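Extracellular solute-binding protein, family 1 (Bifidobacterium longum subsp. infantis, PDB 6FTH) probably captures human milk oligosaccharides outside the cell as the solute-binding component of an ABC transporter in an infant-gut bifidobacterium. Local coordinates at residues M137-S149 / A406-T418. Numbering follows the deposited sequence.
Sequences MYALPSSRGKSYS and ADRFSGWIPDGVT
S143 and W412 form a single parallel bridge: S143 N donates to G411 O (3.1 Å), and I413 N returns a bond to S143 O (2.9 Å). W412 CA-H also approaches S143 O, and the CB atoms of S143 and W412 meet at 4.1 Å. S143 O further sits at the edge of the F409 ring, near its plane, 3.2 Å from F409 CZ. With CG set between its backbone N and carbonyl carbon (chi1 80°), the F409 ring reaches back toward the strand, and S142 CB and R144 CA approach it obliquely, near CE1. Loss of the ring to an alanine here is likely to open a gap beside S142 and R144 and leave S143 O without its aromatic edge contact. G145 CA passes 3.7 Å from I413 O; a CB there would crowd I413 CB and, at G145's backbone angles, jam against R144 O, which by itself calls for glycine. Downstream, the K146 chain bends at chi4 (-70°), bringing NZ to D415 O at 2.9 Å; a water links K146 N with I413 O and D415 OD1, the latter also salt-bridged to K123. R144 NH1 packs obliquely on D407 CB, 3.7 Å away, while its NE bonds to A334 O. Since strand 140-143 pairs antiparallel with 336-337, the 406-418 loop extends its end as a third backbone, near the point where the chain leaves one lobe for the other, consistent with the hinge region of a two-lobed solute-binding protein.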
loop_
_atom_site.group_PDB
_atom_site.type_symbol
_atom_site.label_atom_id
_atom_site.label_comp_id
_atom_site.label_asym_id
_atom_site.label_seq_id
_atom_site.Cartn_x
_atom_site.Cartn_y
_atom_site.Cartn_z
ATOM N N MET A 137 22.771 2.521 -1.324
ATOM C CA MET A 137 21.455 2.631 -1.940
ATOM C C MET A 137 21.535 1.986 -3.315
ATOM O O MET A 137 22.184 2.527 -4.222
ATOM C CB MET A 137 21.021 4.087 -2.058
ATOM C CG MET A 137 19.702 4.268 -2.775
ATOM S SD MET A 137 19.229 6.012 -2.850
ATOM C CE MET A 137 20.516 6.689 -3.934
ATOM N N TYR A 138 20.847 0.870 -3.480
ATOM C CA TYR A 138 20.860 0.129 -4.738
ATOM C C TYR A 138 19.579 0.292 -5.542
ATOM O O TYR A 138 19.472 -0.266 -6.649
ATOM C CB TYR A 138 21.107 -1.361 -4.478
ATOM C CG TYR A 138 22.398 -1.593 -3.747
ATOM C CD1 TYR A 138 23.611 -1.470 -4.402
ATOM C CD2 TYR A 138 22.402 -1.918 -2.396
ATOM C CE1 TYR A 138 24.805 -1.661 -3.741
ATOM C CE2 TYR A 138 23.600 -2.124 -1.718
ATOM C CZ TYR A 138 24.795 -1.989 -2.403
ATOM O OH TYR A 138 25.989 -2.182 -1.750
ATOM N N ALA A 139 18.610 1.027 -5.016
ATOM C CA ALA A 139 17.346 1.259 -5.691
ATOM C C ALA A 139 16.940 2.695 -5.429
ATOM O O ALA A 139 17.224 3.240 -4.356
ATOM C CB ALA A 139 16.251 0.341 -5.151
ATOM N N LEU A 140 16.320 3.315 -6.425
ATOM C CA LEU A 140 15.701 4.607 -6.180
ATOM C C LEU A 140 14.221 4.432 -5.885
ATOM O O LEU A 140 13.566 3.563 -6.472
ATOM C CB LEU A 140 15.812 5.536 -7.395
ATOM C CG LEU A 140 17.220 5.833 -7.919
ATOM C CD1 LEU A 140 17.183 6.819 -9.074
ATOM C CD2 LEU A 140 18.097 6.395 -6.798
ATOM N N PRO A 141 13.671 5.236 -4.989
ATOM C CA PRO A 141 12.226 5.228 -4.771
ATOM C C PRO A 141 11.511 6.132 -5.769
ATOM O O PRO A 141 12.132 6.863 -6.540
ATOM C CB PRO A 141 12.113 5.814 -3.360
ATOM C CG PRO A 141 13.233 6.808 -3.311
ATOM C CD PRO A 141 14.346 6.240 -4.141
ATOM N N SER A 142 10.179 6.084 -5.722
ATOM C CA SER A 142 9.336 7.055 -6.415
ATOM C C SER A 142 8.409 7.734 -5.415
ATOM O O SER A 142 8.186 7.225 -4.311
ATOM C CB SER A 142 8.454 6.363 -7.467
ATOM O OG SER A 142 7.654 5.344 -6.851
ATOM N N SER A 143 7.852 8.884 -5.826
ATOM C CA SER A 143 6.787 9.559 -5.087
ATOM C C SER A 143 5.717 10.028 -6.052
ATOM O O SER A 143 6.008 10.808 -6.961
ATOM C CB SER A 143 7.320 10.775 -4.323
ATOM O OG SER A 143 6.264 11.671 -4.001
ATOM N N ARG A 144 4.477 9.591 -5.842
ATOM C CA ARG A 144 3.348 10.108 -6.606
ATOM C C ARG A 144 2.732 11.350 -5.984
ATOM O O ARG A 144 1.679 11.813 -6.444
ATOM C CB ARG A 144 2.282 9.032 -6.885
ATOM C CG ARG A 144 1.788 8.244 -5.695
ATOM C CD ARG A 144 0.592 7.355 -6.085
ATOM N NE ARG A 144 0.338 6.351 -5.069
ATOM C CZ ARG A 144 -0.567 5.390 -5.177
ATOM N NH1 ARG A 144 -1.358 5.338 -6.239
ATOM N NH2 ARG A 144 -0.686 4.479 -4.216
ATOM N N GLY A 145 3.362 11.904 -4.953
ATOM C CA GLY A 145 3.053 13.260 -4.546
ATOM C C GLY A 145 2.152 13.354 -3.336
ATOM O O GLY A 145 1.606 12.375 -2.829
ATOM N N LYS A 146 1.959 14.604 -2.927
ATOM C CA LYS A 146 1.362 14.889 -1.621
ATOM C C LYS A 146 -0.111 14.497 -1.510
ATOM O O LYS A 146 -0.613 14.359 -0.396
ATOM C CB LYS A 146 1.572 16.354 -1.271
ATOM C CG LYS A 146 0.868 17.341 -2.204
ATOM C CD LYS A 146 1.192 18.801 -1.852
ATOM C CE LYS A 146 0.442 19.808 -2.692
ATOM N NZ LYS A 146 0.855 19.876 -4.101
ATOM N N SER A 147 -0.840 14.316 -2.608
ATOM C CA SER A 147 -2.200 13.814 -2.438
ATOM C C SER A 147 -2.243 12.395 -1.918
ATOM O O SER A 147 -3.312 11.942 -1.486
ATOM C CB SER A 147 -2.995 13.876 -3.743
ATOM O OG SER A 147 -3.368 15.219 -4.020
ATOM N N TYR A 148 -1.119 11.675 -1.977
ATOM C CA TYR A 148 -1.023 10.280 -1.582
ATOM C C TYR A 148 -0.239 10.077 -0.290
ATOM O O TYR A 148 0.125 8.942 0.036
ATOM C CB TYR A 148 -0.423 9.465 -2.724
ATOM C CG TYR A 148 -1.188 9.520 -4.023
ATOM C CD1 TYR A 148 -2.172 8.584 -4.300
ATOM C CD2 TYR A 148 -0.875 10.466 -4.995
ATOM C CE1 TYR A 148 -2.853 8.590 -5.510
ATOM C CE2 TYR A 148 -1.543 10.492 -6.186
ATOM C CZ TYR A 148 -2.539 9.539 -6.434
ATOM O OH TYR A 148 -3.220 9.515 -7.628
ATOM N N SER A 149 0.007 11.143 0.466
ATOM C CA SER A 149 0.789 11.009 1.681
ATOM C C SER A 149 0.045 10.318 2.812
ATOM O O SER A 149 0.706 9.854 3.753
ATOM C CB SER A 149 1.263 12.365 2.175
ATOM O OG SER A 149 0.174 13.229 2.422
ATOM N N ALA A 406 1.932 5.342 -14.998
ATOM C CA ALA A 406 0.964 5.612 -13.907
ATOM C C ALA A 406 1.660 5.429 -12.554
ATOM O O ALA A 406 2.830 5.831 -12.411
ATOM C CB ALA A 406 -0.305 4.825 -14.111
ATOM N N ASP A 407 0.970 4.832 -11.578
ATOM C CA ASP A 407 1.515 4.732 -10.234
ATOM C C ASP A 407 2.733 3.822 -10.154
ATOM O O ASP A 407 3.437 3.858 -9.145
ATOM C CB ASP A 407 0.426 4.264 -9.269
ATOM C CG ASP A 407 -0.113 2.908 -9.628
ATOM O OD1 ASP A 407 -0.694 2.773 -10.722
ATOM O OD2 ASP A 407 0.123 1.970 -8.850
ATOM N N ARG A 408 3.017 3.036 -11.187
ATOM C CA ARG A 408 4.209 2.207 -11.218
ATOM C C ARG A 408 5.465 2.962 -11.692
ATOM O O ARG A 408 6.522 2.356 -11.833
ATOM C CB ARG A 408 3.967 0.994 -12.125
ATOM C CG ARG A 408 3.424 -0.237 -11.435
ATOM C CD ARG A 408 2.064 -0.041 -10.776
ATOM N NE ARG A 408 1.410 -1.351 -10.613
ATOM C CZ ARG A 408 0.154 -1.538 -10.205
ATOM N NH1 ARG A 408 -0.611 -0.515 -9.862
ATOM N NH2 ARG A 408 -0.340 -2.773 -10.146
ATOM N N PHE A 409 5.374 4.275 -11.911
ATOM C CA PHE A 409 6.437 5.049 -12.537
ATOM C C PHE A 409 7.694 5.181 -11.678
ATOM O O PHE A 409 7.733 4.874 -10.476
ATOM C CB PHE A 409 5.945 6.444 -12.951
ATOM C CG PHE A 409 5.887 7.488 -11.821
ATOM C CD1 PHE A 409 5.422 7.175 -10.549
ATOM C CD2 PHE A 409 6.247 8.786 -12.081
ATOM C CE1 PHE A 409 5.358 8.161 -9.553
ATOM C CE2 PHE A 409 6.190 9.763 -11.098
ATOM C CZ PHE A 409 5.738 9.454 -9.853
ATOM N N SER A 410 8.739 5.670 -12.342
ATOM C CA SER A 410 10.075 5.861 -11.779
ATOM C C SER A 410 10.354 7.364 -11.823
ATOM O O SER A 410 10.979 7.867 -12.764
ATOM C CB SER A 410 11.108 5.106 -12.577
ATOM O OG SER A 410 10.768 3.741 -12.608
ATOM N N GLY A 411 9.929 8.071 -10.787
ATOM C CA GLY A 411 10.049 9.517 -10.770
ATOM C C GLY A 411 9.449 10.064 -9.496
ATOM O O GLY A 411 9.171 9.316 -8.559
ATOM N N TRP A 412 9.252 11.389 -9.467
ATOM C CA TRP A 412 8.674 12.014 -8.292
ATOM C C TRP A 412 7.862 13.234 -8.685
ATOM O O TRP A 412 8.234 13.955 -9.621
ATOM C CB TRP A 412 9.717 12.382 -7.224
ATOM C CG TRP A 412 10.643 13.529 -7.552
ATOM C CD1 TRP A 412 11.555 13.593 -8.567
ATOM C CD2 TRP A 412 10.775 14.753 -6.811
ATOM N NE1 TRP A 412 12.224 14.802 -8.521
ATOM C CE2 TRP A 412 11.764 15.519 -7.448
ATOM C CE3 TRP A 412 10.148 15.267 -5.668
ATOM C CZ2 TRP A 412 12.157 16.760 -6.972
ATOM C CZ3 TRP A 412 10.525 16.510 -5.208
ATOM C CH2 TRP A 412 11.524 17.241 -5.862
ATOM N N ILE A 413 6.761 13.440 -7.972
ATOM C CA ILE A 413 5.906 14.619 -8.141
ATOM C C ILE A 413 6.235 15.580 -7.012
ATOM O O ILE A 413 5.853 15.319 -5.849
ATOM C CB ILE A 413 4.411 14.260 -8.153
ATOM C CG1 ILE A 413 4.072 13.171 -9.185
ATOM C CG2 ILE A 413 3.580 15.519 -8.408
ATOM C CD1 ILE A 413 4.387 13.500 -10.622
ATOM N N PRO A 414 6.946 16.688 -7.271
ATOM C CA PRO A 414 7.282 17.638 -6.197
ATOM C C PRO A 414 6.036 18.316 -5.645
ATOM O O PRO A 414 5.037 18.507 -6.343
ATOM C CB PRO A 414 8.190 18.659 -6.896
ATOM C CG PRO A 414 8.710 17.961 -8.134
ATOM C CD PRO A 414 7.558 17.082 -8.557
ATOM N N ASP A 415 6.116 18.730 -4.370
ATOM C CA ASP A 415 4.981 19.413 -3.742
ATOM C C ASP A 415 4.624 20.741 -4.433
ATOM O O ASP A 415 3.462 21.186 -4.358
ATOM C CB ASP A 415 5.282 19.680 -2.278
ATOM C CG ASP A 415 5.203 18.454 -1.403
ATOM O OD1 ASP A 415 4.982 17.309 -1.900
ATOM O OD2 ASP A 415 5.385 18.625 -0.168
ATOM N N GLY A 416 5.590 21.373 -5.112
ATOM C CA GLY A 416 5.313 22.603 -5.855
ATOM C C GLY A 416 4.505 22.415 -7.136
ATOM O O GLY A 416 4.071 23.415 -7.725
ATOM N N VAL A 417 4.274 21.180 -7.555
ATOM C CA VAL A 417 3.469 20.867 -8.730
ATOM C C VAL A 417 2.025 20.695 -8.302
ATOM O O VAL A 417 1.742 20.058 -7.280
ATOM C CB VAL A 417 3.992 19.570 -9.378
ATOM C CG1 VAL A 417 2.967 18.974 -10.387
ATOM C CG2 VAL A 417 5.326 19.840 -10.039
ATOM N N THR A 418 1.108 21.268 -9.080
ATOM C CA THR A 418 -0.326 21.096 -8.891
ATOM C C THR A 418 -0.884 20.360 -10.096
ATOM O O THR A 418 -0.562 20.704 -11.240
ATOM C CB THR A 418 -1.029 22.441 -8.751
ATOM O OG1 THR A 418 -0.575 23.061 -7.537
ATOM C CG2 THR A 418 -2.546 22.243 -8.686
HETATM O O HOH W 1 2.197 17.857 -5.614
HETATM O O HOH W 2 3.982 16.344 -4.136
HETATM O O HOH W 3 -1.197 21.349 -5.417
#